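Local coordinates for protein pyridoxine 4-oxidase (PDB 4HA6) that oxidises pyridoxine at its 4-position alcohol as an FAD-dependent enzyme of the GMC oxidoreductase family, and binds pyridoxamine in the substrate pocket of this complex, at residues 172-185 and 310-322. Sequence-based numbering, arbitrary orientation. Where two conformers were deposited one is given.
Sequences HNSGEMIGVTPNSL and RLQHSESMAYMRA. With PXM (4-(aminomethyl)-5-(hydroxymethyl)-2-methylpyridin-3-ol), chain J.
His172 lays its imidazole against Tyr319 in an edge-to-face pair, planes at 85°: CD2 and CE2 of the tyrosine point at one imidazole face, while Thr181 CG2 packs on the opposite face. In the ring plane, His172 NE2 donates a bent bond to Met317 O at 3.0 Å. An alanine in place of His172 would probably leave Met317 O without this donor and the Tyr319 edge without its aromatic partner. Met177 runs from CB, with CG anti to its backbone N (chi1 178°), past Tyr319 CG and CD2; SD stands higher above that ring, 4.9 Å from its centroid, in a distant Met-aromatic contact, and the extended chain sets CE over the ring centre, 3.6 Å from the centroid, in a CH-pi contact. Asn183 grips the strand twice: its N reaches Glu315 O at 2.7 Å, and its OD1 accepts from Met317 N at 2.8 Å, nearly straight (173°). Ser316 OG donates to Thr181 O at 2.7 Å from above the carbonyl plane. A water joins Met177 O, Gly179 O and Tyr319 N. The irregular loop thus lines one side of strand 314-320, whose other neighbour is strand 333-338, in the antiparallel sheet of the GMC substrate-binding domain, where Ser314 touches pyridoxamine.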
loop_
_atom_site.group_PDB
_atom_site.type_symbol
_atom_site.label_atom_id
_atom_site.label_comp_id
_atom_site.label_asym_id
_atom_site.label_seq_id
_atom_site.Cartn_x
_atom_site.Cartn_y
_atom_site.Cartn_z
ATOM N N HIS A 172 13.026 -0.764 -9.866
ATOM C CA HIS A 172 12.552 -2.121 -9.643
ATOM C C HIS A 172 11.524 -2.557 -10.666
ATOM O O HIS A 172 10.903 -3.597 -10.493
ATOM C CB HIS A 172 11.887 -2.215 -8.263
ATOM C CG HIS A 172 12.845 -2.079 -7.128
ATOM N ND1 HIS A 172 12.890 -0.955 -6.331
ATOM C CD2 HIS A 172 13.806 -2.913 -6.666
ATOM C CE1 HIS A 172 13.837 -1.108 -5.422
ATOM N NE2 HIS A 172 14.409 -2.286 -5.601
ATOM N N ASN A 173 11.356 -1.785 -11.733
ATOM C CA ASN A 173 10.106 -1.850 -12.482
ATOM C C ASN A 173 10.172 -2.436 -13.891
ATOM O O ASN A 173 9.175 -2.437 -14.628
ATOM C CB ASN A 173 9.444 -0.466 -12.449
ATOM C CG ASN A 173 9.134 -0.032 -11.019
ATOM O OD1 ASN A 173 8.601 -0.825 -10.237
ATOM N ND2 ASN A 173 9.529 1.186 -10.652
ATOM N N SER A 174 11.336 -2.965 -14.251
ATOM C CA SER A 174 11.540 -3.467 -15.596
ATOM C C SER A 174 10.917 -4.842 -15.803
ATOM O O SER A 174 10.857 -5.329 -16.931
ATOM C CB SER A 174 13.028 -3.569 -15.888
ATOM O OG SER A 174 13.540 -4.751 -15.304
ATOM N N GLY A 175 10.428 -5.457 -14.726
ATOM C CA GLY A 175 10.032 -6.856 -14.775
ATOM C C GLY A 175 11.057 -7.689 -14.026
ATOM O O GLY A 175 10.792 -8.836 -13.652
ATOM N N GLU A 176 12.238 -7.104 -13.821
ATOM C CA GLU A 176 13.272 -7.685 -12.966
ATOM C C GLU A 176 13.334 -6.881 -11.673
ATOM O O GLU A 176 13.635 -5.684 -11.698
ATOM C CB GLU A 176 14.640 -7.657 -13.662
ATOM C CG GLU A 176 15.771 -8.274 -12.826
ATOM C CD GLU A 176 17.087 -8.371 -13.579
ATOM O OE1 GLU A 176 18.086 -8.862 -12.991
ATOM O OE2 GLU A 176 17.122 -7.947 -14.757
ATOM N N MET A 177 13.059 -7.532 -10.545
ATOM C CA MET A 177 12.925 -6.814 -9.278
ATOM C C MET A 177 14.016 -7.189 -8.258
ATOM O O MET A 177 14.358 -6.396 -7.370
ATOM C CB MET A 177 11.500 -7.026 -8.728
ATOM C CG MET A 177 11.217 -6.387 -7.400
ATOM S SD MET A 177 9.418 -6.274 -7.165
ATOM C CE MET A 177 9.347 -5.429 -5.579
ATOM N N ILE A 178 14.588 -8.381 -8.406
ATOM C CA ILE A 178 15.706 -8.800 -7.553
ATOM C C ILE A 178 16.978 -8.113 -8.020
ATOM O O ILE A 178 17.321 -8.178 -9.204
ATOM C CB ILE A 178 15.930 -10.327 -7.606
ATOM C CG1 ILE A 178 14.896 -11.054 -6.744
ATOM C CG2 ILE A 178 17.319 -10.691 -7.128
ATOM C CD1 ILE A 178 15.042 -12.554 -6.784
ATOM N N GLY A 179 17.679 -7.459 -7.097
ATOM C CA GLY A 179 18.911 -6.758 -7.444
ATOM C C GLY A 179 19.158 -5.628 -6.460
ATOM O O GLY A 179 18.550 -5.614 -5.384
ATOM N N VAL A 180 20.048 -4.697 -6.810
ATOM C CA VAL A 180 20.310 -3.530 -5.968
ATOM C C VAL A 180 20.086 -2.253 -6.781
ATOM O O VAL A 180 20.412 -2.215 -7.969
ATOM C CB VAL A 180 21.730 -3.547 -5.344
ATOM C CG1 VAL A 180 21.858 -4.668 -4.319
ATOM C CG2 VAL A 180 22.799 -3.677 -6.421
ATOM N N THR A 181 19.495 -1.235 -6.147
ATOM C CA THR A 181 19.118 0.001 -6.838
ATOM C C THR A 181 18.529 0.970 -5.827
ATOM O O THR A 181 17.912 0.544 -4.847
ATOM C CB THR A 181 18.072 -0.263 -7.977
ATOM O OG1 THR A 181 17.717 0.964 -8.640
ATOM C CG2 THR A 181 16.815 -0.893 -7.419
ATOM N N PRO A 182 18.727 2.282 -6.046
ATOM C CA PRO A 182 17.918 3.231 -5.273
ATOM C C PRO A 182 16.448 3.032 -5.629
ATOM O O PRO A 182 16.153 2.728 -6.791
ATOM C CB PRO A 182 18.376 4.603 -5.800
ATOM C CG PRO A 182 19.714 4.364 -6.432
ATOM C CD PRO A 182 19.672 2.951 -6.959
ATOM N N ASN A 183 15.544 3.192 -4.665
ATOM C CA ASN A 183 14.117 3.138 -4.961
ATOM C C ASN A 183 13.719 4.235 -5.931
ATOM O O ASN A 183 14.164 5.373 -5.793
ATOM C CB ASN A 183 13.293 3.309 -3.681
ATOM C CG ASN A 183 13.644 2.284 -2.619
ATOM O OD1 ASN A 183 14.085 1.187 -2.936
ATOM N ND2 ASN A 183 13.456 2.647 -1.352
ATOM N N SER A 184 12.889 3.900 -6.914
ATOM C CA SER A 184 12.241 4.922 -7.728
ATOM C C SER A 184 11.236 5.646 -6.845
ATOM O O SER A 184 10.656 5.029 -5.943
ATOM C CB SER A 184 11.540 4.294 -8.935
ATOM O OG SER A 184 12.470 3.574 -9.748
ATOM N N LEU A 185 11.036 6.942 -7.094
ATOM C CA LEU A 185 10.215 7.780 -6.212
ATOM C C LEU A 185 9.245 8.681 -6.979
ATOM O O LEU A 185 9.565 9.152 -8.078
ATOM C CB LEU A 185 11.106 8.659 -5.338
ATOM C CG LEU A 185 12.065 7.986 -4.362
ATOM C CD1 LEU A 185 13.023 9.007 -3.795
ATOM C CD2 LEU A 185 11.288 7.328 -3.248
ATOM N N ARG A 310 18.472 13.156 1.666
ATOM C CA ARG A 310 18.059 14.223 0.762
ATOM C C ARG A 310 16.879 13.743 -0.077
ATOM O O ARG A 310 16.513 14.360 -1.087
ATOM C CB ARG A 310 19.234 14.674 -0.106
ATOM C CG ARG A 310 20.347 15.324 0.712
ATOM C CD ARG A 310 21.685 15.260 -0.007
ATOM N NE ARG A 310 21.748 16.132 -1.176
ATOM C CZ ARG A 310 22.625 17.124 -1.321
ATOM N NH1 ARG A 310 23.518 17.372 -0.370
ATOM N NH2 ARG A 310 22.614 17.868 -2.418
ATOM N N LEU A 311 16.280 12.648 0.378
ATOM C CA LEU A 311 15.114 12.072 -0.264
ATOM C C LEU A 311 14.055 11.737 0.787
ATOM O O LEU A 311 13.367 12.637 1.304
ATOM C CB LEU A 311 15.506 10.823 -1.072
ATOM C CG LEU A 311 16.323 11.056 -2.353
ATOM C CD1 LEU A 311 16.835 9.739 -2.968
ATOM C CD2 LEU A 311 15.502 11.834 -3.361
ATOM N N GLN A 312 13.958 10.450 1.128
ATOM C CA GLN A 312 12.834 9.928 1.901
ATOM C C GLN A 312 13.242 8.962 3.026
ATOM O O GLN A 312 12.396 8.221 3.551
ATOM C CB GLN A 312 11.874 9.214 0.946
ATOM C CG GLN A 312 12.534 8.037 0.209
ATOM C CD GLN A 312 11.683 6.773 0.256
ATOM O OE1 GLN A 312 11.918 5.822 -0.491
ATOM N NE2 GLN A 312 10.689 6.759 1.140
ATOM N N HIS A 313 14.534 8.966 3.371
ATOM C CA HIS A 313 15.098 8.176 4.484
ATOM C C HIS A 313 15.288 6.680 4.206
ATOM O O HIS A 313 16.295 6.085 4.608
ATOM C CB HIS A 313 14.309 8.377 5.791
ATOM C CG HIS A 313 14.108 9.814 6.162
ATOM N ND1 HIS A 313 15.105 10.586 6.715
ATOM C CD2 HIS A 313 13.019 10.616 6.063
ATOM C CE1 HIS A 313 14.641 11.805 6.938
ATOM N NE2 HIS A 313 13.379 11.849 6.550
ATOM N N SER A 314 14.312 6.071 3.543
ATOM C CA SER A 314 14.400 4.659 3.188
ATOM C C SER A 314 14.653 4.574 1.693
ATOM O O SER A 314 13.714 4.472 0.901
ATOM C CB SER A 314 13.099 3.953 3.534
ATOM O OG SER A 314 13.226 2.558 3.345
ATOM N N GLU A 315 15.927 4.616 1.319
ATOM C CA GLU A 315 16.316 4.969 -0.034
ATOM C C GLU A 315 16.497 3.785 -0.969
ATOM O O GLU A 315 16.444 3.957 -2.189
ATOM C CB GLU A 315 17.608 5.801 -0.007
ATOM C CG GLU A 315 17.553 7.012 0.910
ATOM C CD GLU A 315 18.643 8.025 0.612
ATOM O OE1 GLU A 315 19.604 7.677 -0.108
ATOM O OE2 GLU A 315 18.524 9.175 1.089
ATOM N N SER A 316 16.711 2.593 -0.413
ATOM C CA SER A 316 17.060 1.438 -1.248
ATOM C C SER A 316 16.596 0.095 -0.664
ATOM O O SER A 316 17.181 -0.404 0.305
ATOM C CB SER A 316 18.579 1.410 -1.472
ATOM O OG SER A 316 18.960 0.358 -2.344
ATOM N N MET A 317 15.541 -0.474 -1.250
ATOM C CA MET A 317 15.150 -1.852 -0.963
ATOM C C MET A 317 15.940 -2.770 -1.858
ATOM O O MET A 317 16.068 -2.503 -3.061
ATOM C CB MET A 317 13.677 -2.088 -1.292
ATOM C CG MET A 317 12.708 -1.265 -0.502
ATOM S SD MET A 317 13.065 -1.495 1.221
ATOM C CE MET A 317 13.736 0.143 1.535
ATOM N N ALA A 318 16.454 -3.856 -1.285
ATOM C CA ALA A 318 17.069 -4.907 -2.079
ATOM C C ALA A 318 16.213 -6.160 -1.943
ATOM O O ALA A 318 16.221 -6.801 -0.889
ATOM C CB ALA A 318 18.485 -5.181 -1.596
ATOM N N TYR A 319 15.466 -6.495 -2.995
ATOM C CA TYR A 319 14.694 -7.735 -3.028
ATOM C C TYR A 319 15.581 -8.878 -3.510
ATOM O O TYR A 319 16.472 -8.668 -4.335
ATOM C CB TYR A 319 13.483 -7.570 -3.953
ATOM C CG TYR A 319 12.622 -6.426 -3.501
ATOM C CD1 TYR A 319 11.657 -6.625 -2.523
ATOM C CD2 TYR A 319 12.807 -5.140 -4.001
ATOM C CE1 TYR A 319 10.866 -5.578 -2.076
ATOM C CE2 TYR A 319 12.022 -4.071 -3.553
ATOM C CZ TYR A 319 11.056 -4.310 -2.578
ATOM O OH TYR A 319 10.259 -3.290 -2.086
ATOM N N MET A 320 15.331 -10.088 -3.012
ATOM C CA MET A 320 16.183 -11.220 -3.359
ATOM C C MET A 320 15.511 -12.547 -3.011
ATOM O O MET A 320 14.441 -12.588 -2.387
ATOM C CB MET A 320 17.533 -11.095 -2.635
ATOM C CG MET A 320 17.424 -11.137 -1.103
ATOM S SD MET A 320 18.870 -10.503 -0.192
ATOM C CE MET A 320 18.591 -8.735 -0.290
ATOM N N ARG A 321 16.142 -13.641 -3.411
ATOM C CA ARG A 321 15.655 -14.939 -3.007
ATOM C C ARG A 321 16.109 -15.138 -1.562
ATOM O O ARG A 321 17.059 -14.492 -1.103
ATOM C CB ARG A 321 16.194 -16.034 -3.937
ATOM C CG ARG A 321 15.789 -15.852 -5.411
ATOM C CD ARG A 321 14.282 -16.034 -5.636
ATOM N NE ARG A 321 13.901 -17.431 -5.487
ATOM C CZ ARG A 321 12.662 -17.893 -5.620
ATOM N NH1 ARG A 321 11.664 -17.064 -5.919
ATOM N NH2 ARG A 321 12.422 -19.189 -5.451
ATOM N N ALA A 322 15.417 -16.000 -0.835
ATOM C CA ALA A 322 15.739 -16.213 0.570
ATOM C C ALA A 322 17.020 -17.031 0.802
ATOM O O ALA A 322 17.565 -16.998 1.901
ATOM C CB ALA A 322 14.573 -16.856 1.278
HETATM N N1 PXM J . 9.752 2.242 4.997
HETATM C C2 PXM J . 8.473 2.118 5.347
HETATM C C2A PXM J . 8.051 1.897 6.765
HETATM C C3 PXM J . 7.543 2.207 4.323
HETATM O O3 PXM J . 6.206 2.085 4.630
HETATM C C4 PXM J . 7.929 2.408 2.980
HETATM C C5 PXM J . 9.318 2.527 2.683
HETATM C C5A PXM J . 9.932 2.765 1.318
HETATM O O5 PXM J . 9.211 2.373 0.203
HETATM C C6 PXM J . 10.206 2.436 3.761
HETATM C C4A PXM J . 6.831 2.486 1.958
HETATM N N4 PXM J . 5.871 1.424 2.047
HETATM O O HOH W 1 15.844 -5.195 -5.535
HETATM O O HOH W 2 18.721 -2.246 -3.549
HETATM O O HOH W 3 15.535 6.317 -3.571
#